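Local coordinates for protein polyphenol oxidase, chloroplastic (Malus domestica, PDB 6ELV) that catalyses the oxidation of mono- and o-diphenols to o-diquinones, here represented by its separately expressed C-terminal domain, at residues 52-57 with 62-67; 125-130 with 134-139. One frame throughout, in Å; residues are numbered along the deposited sequence.

How the interactions relate
Both interactions bridge the same two beta sheets, each with one strand from either sheet, and their centres lie about 6 Å apart. Interaction 1 joins 52-57 to 62-67; interaction 2 follows later in the chain and joins 134-139 to 125-130. Within the sheets the partners are neighbours: D65 O lies 2.8 Å from V128 N and E52 O lies 2.8 Å from G137 N, both probable hydrogen bonds. F64 of interaction 1 also touches I136 of interaction 2, so the two contacts form one continuous apolar interior. The calcium ion, at the site of D70, D72 and D120, is remote, about 14 Å from the side chain of V125.

Interaction 1: residues 52-57 with 62-67; sequences EGIEFD and VKFDVY
Two strands that follow each other in the chain, 52-57 and 62-67, face one another across the interior of a beta sandwich, and no hydrogen bond joins them: what meets is two apolar pairs. F56 takes V62 and I54 takes F64. In the first pair the CG2 methyl of V62 lies against the root of the F56 ring, 3.8 Å from CG, approaching the ring obliquely. The CG of F56 sits between its backbone N and carbonyl carbon (chi1 53°), which sends the ring off across the line to V62, so that CB, CG and CD2 are what the CG2 methyl meets. V62, branched at CB, offers CG2 while keeping its backbone extended.

In the second pair the side chains come from opposite directions. The extended end of I54 carries CD1 to the rim of the F64 ring, 3.9 Å from CZ and in the ring plane, and CG2 of I54 adds a looser touch at CE2 (4.2 Å). A long, flat phenylalanine suits this place because it can span the gap between the sheets. F87 on the adjacent strand meets the F64 ring with planes about 25° apart. All four residues are buried.

On the other face of 62-67, K63 NZ and D65 OD1 form a salt bridge of 2.8 Å using the syn lone pair of the carboxylate, and S86 OG also bonds to OD1. Just before I54, G53 adopts a positive phi, 62°, where glycine is favoured; the two together lie opposite T102 of the neighbouring strand in a G1 beta bulge. Aliphatic methyls set against phenylalanine rings between two facing sheets are characteristic of a beta-sandwich core.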
loop_
_atom_site.group_PDB
_atom_site.type_symbol
_atom_site.label_atom_id
_atom_site.label_comp_id
_atom_site.label_asym_id
_atom_site.label_seq_id
_atom_site.Cartn_x
_atom_site.Cartn_y
_atom_site.Cartn_z
ATOM N N GLU A 52 -6.077 -1.822 -3.958
ATOM C CA GLU A 52 -7.161 -2.209 -4.847
ATOM C C GLU A 52 -7.309 -1.236 -6.006
ATOM O O GLU A 52 -6.893 -0.077 -5.934
ATOM C CB GLU A 52 -8.488 -2.264 -4.086
ATOM N N GLY A 53 -7.949 -1.723 -7.067
ATOM C CA GLY A 53 -8.327 -0.846 -8.159
ATOM C C GLY A 53 -7.144 -0.203 -8.847
ATOM O O GLY A 53 -7.223 0.964 -9.249
ATOM N N ILE A 54 -6.045 -0.941 -8.985
ATOM C CA ILE A 54 -4.874 -0.458 -9.708
ATOM C C ILE A 54 -5.202 -0.489 -11.193
ATOM O O ILE A 54 -5.471 -1.559 -11.751
ATOM C CB ILE A 54 -3.658 -1.339 -9.401
ATOM C CG1 ILE A 54 -3.346 -1.359 -7.903
ATOM C CG2 ILE A 54 -2.450 -0.913 -10.223
ATOM C CD1 ILE A 54 -2.302 -2.394 -7.540
ATOM N N GLU A 55 -5.185 0.674 -11.840
ATOM C CA GLU A 55 -5.671 0.751 -13.209
ATOM C C GLU A 55 -4.735 1.583 -14.068
ATOM O O GLU A 55 -4.282 2.656 -13.655
ATOM C CB GLU A 55 -7.073 1.333 -13.246
ATOM C CG GLU A 55 -7.719 1.213 -14.580
ATOM C CD GLU A 55 -9.131 1.713 -14.538
ATOM O OE1 GLU A 55 -9.904 1.236 -13.681
ATOM O OE2 GLU A 55 -9.451 2.620 -15.333
ATOM N N PHE A 56 -4.472 1.095 -15.279
ATOM C CA PHE A 56 -3.497 1.713 -16.168
ATOM C C PHE A 56 -3.692 1.136 -17.564
ATOM O O PHE A 56 -4.336 0.098 -17.743
ATOM C CB PHE A 56 -2.057 1.452 -15.690
ATOM C CG PHE A 56 -1.762 -0.004 -15.470
ATOM C CD1 PHE A 56 -2.079 -0.626 -14.270
ATOM C CD2 PHE A 56 -1.223 -0.774 -16.493
ATOM C CE1 PHE A 56 -1.842 -1.966 -14.097
ATOM C CE2 PHE A 56 -0.978 -2.122 -16.314
ATOM C CZ PHE A 56 -1.294 -2.714 -15.115
ATOM N N ASP A 57 -3.122 1.818 -18.549
ATOM C CA ASP A 57 -3.126 1.315 -19.918
ATOM C C ASP A 57 -2.088 0.204 -20.040
ATOM O O ASP A 57 -0.935 0.378 -19.640
ATOM C CB ASP A 57 -2.776 2.426 -20.908
ATOM C CG ASP A 57 -3.923 3.390 -21.171
ATOM O OD1 ASP A 57 -5.005 3.274 -20.570
ATOM O OD2 ASP A 57 -3.718 4.301 -21.994
ATOM N N VAL A 62 4.439 0.014 -15.995
ATOM C CA VAL A 62 4.102 0.609 -14.710
ATOM C C VAL A 62 4.948 -0.029 -13.625
ATOM O O VAL A 62 5.102 -1.258 -13.578
ATOM C CB VAL A 62 2.603 0.474 -14.390
ATOM C CG1 VAL A 62 2.313 0.906 -12.949
ATOM C CG2 VAL A 62 1.793 1.295 -15.364
ATOM N N LYS A 63 5.492 0.808 -12.747
ATOM C CA LYS A 63 6.110 0.323 -11.527
ATOM C C LYS A 63 5.886 1.339 -10.427
ATOM O O LYS A 63 6.109 2.538 -10.629
ATOM C CB LYS A 63 7.607 0.122 -11.705
ATOM C CG LYS A 63 8.291 -0.388 -10.445
ATOM C CD LYS A 63 9.675 -0.899 -10.774
ATOM C CE LYS A 63 10.181 -1.873 -9.738
ATOM N NZ LYS A 63 10.693 -1.159 -8.566
ATOM N N PHE A 64 5.471 0.852 -9.265
ATOM C CA PHE A 64 5.495 1.649 -8.054
ATOM C C PHE A 64 5.907 0.758 -6.895
ATOM O O PHE A 64 5.621 -0.445 -6.878
ATOM C CB PHE A 64 4.178 2.408 -7.787
ATOM C CG PHE A 64 2.972 1.544 -7.482
ATOM C CD1 PHE A 64 2.720 1.083 -6.191
ATOM C CD2 PHE A 64 2.046 1.267 -8.477
ATOM C CE1 PHE A 64 1.595 0.333 -5.911
ATOM C CE2 PHE A 64 0.914 0.514 -8.212
ATOM C CZ PHE A 64 0.686 0.043 -6.926
ATOM N N ASP A 65 6.581 1.365 -5.927
ATOM C CA ASP A 65 7.080 0.672 -4.756
ATOM C C ASP A 65 6.258 1.073 -3.535
ATOM O O ASP A 65 5.714 2.180 -3.465
ATOM C CB ASP A 65 8.567 0.960 -4.544
ATOM C CG ASP A 65 9.427 0.525 -5.724
ATOM O OD1 ASP A 65 9.043 -0.401 -6.477
ATOM O OD2 ASP A 65 10.511 1.107 -5.890
ATOM N N VAL A 66 6.160 0.155 -2.581
ATOM C CA VAL A 66 5.323 0.328 -1.401
ATOM C C VAL A 66 6.188 0.203 -0.160
ATOM O O VAL A 66 6.947 -0.769 -0.025
ATOM C CB VAL A 66 4.201 -0.723 -1.363
ATOM C CG1 VAL A 66 3.274 -0.474 -0.177
ATOM C CG2 VAL A 66 3.427 -0.731 -2.674
ATOM N N TYR A 67 6.057 1.174 0.742
ATOM C CA TYR A 67 6.775 1.199 2.010
ATOM C C TYR A 67 5.782 1.382 3.152
ATOM O O TYR A 67 4.682 1.909 2.967
ATOM C CB TYR A 67 7.812 2.338 2.054
ATOM C CG TYR A 67 8.935 2.178 1.063
ATOM C CD1 TYR A 67 8.739 2.417 -0.295
ATOM C CD2 TYR A 67 10.201 1.798 1.481
ATOM C CE1 TYR A 67 9.773 2.271 -1.195
ATOM C CE2 TYR A 67 11.239 1.653 0.583
ATOM C CZ TYR A 67 11.014 1.874 -0.757
ATOM O OH TYR A 67 12.045 1.729 -1.660
#

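Interaction 2: residues 125-130 with 134-139; sequences VTLVPK and VKIGGI
L127 and I139 reach toward each other from facing strands and meet tip to tip, CD1 of L127 lying 3.8 Å from CD1 of I139. These two residues bury about equal surface, more than the others in the contact, and both suit the task: each is long enough to carry a terminal methyl across the gap between the sheets. The nearest CA atoms, those of V125 and I139, are 8.7 Å apart. In I139, CD1 lies anti to CA (chi2 -178°), which carries this methyl out toward 125-130.

The same L127 methyl also serves I136. It lies 4.0 Å from CG1 and 4.1 Å from CG2, so both branches of I136 touch it and L127 CD1 meets two isoleucines of the opposing strand. V125, shorter, completes the row with CG1 at 4.3 Å from I139 CD1, a looser touch. Its compact, beta-branched side chain suits a buried strand position flanking the isoleucine tip.

Between the isoleucines the chain does not keep a regular strand. G137 and G138 share E52 as their partner on strand 48-57, a classic beta bulge. The extra residue lets I136 and I139, three positions apart, both point toward 125-130, whereas in an unbroken strand residues three apart would point to opposite faces.

No hydrogen bond crosses here. Each strand's backbone bonds within its own sheet: V125 and L127 pair with T27 and I25, K135 and G138 with E55 and E52. The side chain of K135 adds a bond from NZ to G53 O. Aliphatic side chains meeting end to end between two facing sheets, as here, are typical of a beta-sandwich core.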
loop_
_atom_site.group_PDB
_atom_site.type_symbol
_atom_site.label_atom_id
_atom_site.label_comp_id
_atom_site.label_asym_id
_atom_site.label_seq_id
_atom_site.Cartn_x
_atom_site.Cartn_y
_atom_site.Cartn_z
ATOM N N VAL A 125 1.317 4.007 5.004
ATOM C CA VAL A 125 1.705 3.360 3.758
ATOM C C VAL A 125 2.129 4.446 2.785
ATOM O O VAL A 125 1.388 5.414 2.569
ATOM C CB VAL A 125 0.552 2.523 3.182
ATOM C CG1 VAL A 125 0.944 1.911 1.837
ATOM C CG2 VAL A 125 0.180 1.407 4.173
ATOM N N THR A 126 3.300 4.265 2.183
ATOM C CA THR A 126 3.842 5.184 1.194
ATOM C C THR A 126 3.885 4.476 -0.153
ATOM O O THR A 126 4.385 3.350 -0.247
ATOM C CB THR A 126 5.251 5.631 1.611
ATOM O OG1 THR A 126 5.189 6.320 2.867
ATOM C CG2 THR A 126 5.872 6.582 0.603
ATOM N N LEU A 127 3.371 5.143 -1.184
ATOM C CA LEU A 127 3.411 4.645 -2.552
ATOM C C LEU A 127 4.358 5.537 -3.342
ATOM O O LEU A 127 4.189 6.763 -3.358
ATOM C CB LEU A 127 2.017 4.664 -3.178
ATOM C CG LEU A 127 0.918 3.920 -2.413
ATOM C CD1 LEU A 127 -0.366 3.979 -3.207
ATOM C CD2 LEU A 127 1.309 2.489 -2.152
ATOM N N VAL A 128 5.335 4.926 -3.998
ATOM C CA VAL A 128 6.413 5.634 -4.679
ATOM C C VAL A 128 6.357 5.281 -6.153
ATOM O O VAL A 128 6.809 4.207 -6.559
ATOM C CB VAL A 128 7.783 5.249 -4.094
ATOM C CG1 VAL A 128 8.866 6.091 -4.724
ATOM C CG2 VAL A 128 7.801 5.368 -2.557
ATOM N N PRO A 129 5.812 6.154 -7.000
ATOM C CA PRO A 129 5.784 5.838 -8.425
ATOM C C PRO A 129 7.190 5.909 -9.000
ATOM O O PRO A 129 7.978 6.805 -8.669
ATOM C CB PRO A 129 4.864 6.912 -9.015
ATOM C CG PRO A 129 5.047 8.084 -8.099
ATOM C CD PRO A 129 5.215 7.472 -6.710
ATOM N N LYS A 130 7.498 4.945 -9.856
ATOM C CA LYS A 130 8.773 4.885 -10.557
ATOM C C LYS A 130 8.626 5.136 -12.046
ATOM O O LYS A 130 9.429 5.868 -12.626
ATOM C CB LYS A 130 9.463 3.539 -10.302
ATOM C CG LYS A 130 9.708 3.248 -8.823
ATOM C CD LYS A 130 10.587 4.304 -8.187
ATOM C CE LYS A 130 12.004 4.243 -8.716
ATOM N NZ LYS A 130 12.947 5.003 -7.848
ATOM N N VAL A 134 -0.658 5.635 -13.391
ATOM C CA VAL A 134 -1.450 4.601 -12.743
ATOM C C VAL A 134 -2.413 5.251 -11.761
ATOM O O VAL A 134 -2.079 6.236 -11.095
ATOM C CB VAL A 134 -0.536 3.536 -12.093
ATOM C CG1 VAL A 134 0.287 4.118 -10.960
ATOM C CG2 VAL A 134 -1.350 2.346 -11.601
ATOM N N LYS A 135 -3.618 4.693 -11.687
ATOM C CA LYS A 135 -4.623 5.032 -10.694
ATOM C C LYS A 135 -4.597 3.981 -9.595
ATOM O O LYS A 135 -4.458 2.784 -9.863
ATOM C CB LYS A 135 -6.022 5.071 -11.322
ATOM C CG LYS A 135 -7.170 5.089 -10.309
ATOM C CD LYS A 135 -8.526 4.882 -10.961
ATOM C CE LYS A 135 -9.493 4.150 -10.056
ATOM N NZ LYS A 135 -9.333 2.662 -10.078
ATOM N N ILE A 136 -4.723 4.439 -8.356
ATOM C CA ILE A 136 -4.843 3.576 -7.189
ATOM C C ILE A 136 -6.256 3.754 -6.646
ATOM O O ILE A 136 -6.649 4.872 -6.288
ATOM C CB ILE A 136 -3.811 3.953 -6.112
ATOM C CG1 ILE A 136 -2.387 4.023 -6.679
ATOM C CG2 ILE A 136 -3.925 2.993 -4.928
ATOM C CD1 ILE A 136 -1.864 2.706 -7.178
ATOM N N GLY A 137 -7.020 2.665 -6.582
ATOM C CA GLY A 137 -8.416 2.722 -6.189
ATOM C C GLY A 137 -8.653 2.860 -4.699
ATOM O O GLY A 137 -9.579 3.564 -4.288
ATOM N N GLY A 138 -7.846 2.188 -3.885
ATOM C CA GLY A 138 -8.006 2.237 -2.437
ATOM C C GLY A 138 -6.941 1.388 -1.778
ATOM O O GLY A 138 -6.206 0.651 -2.439
ATOM N N ILE A 139 -6.846 1.522 -0.454
ATOM C CA ILE A 139 -5.863 0.780 0.331
ATOM C C ILE A 139 -6.515 0.339 1.639
ATOM O O ILE A 139 -7.163 1.143 2.316
ATOM C CB ILE A 139 -4.588 1.607 0.627
ATOM C CG1 ILE A 139 -3.951 2.221 -0.627
ATOM C CG2 ILE A 139 -3.556 0.755 1.316
ATOM C CD1 ILE A 139 -2.659 2.990 -0.341
#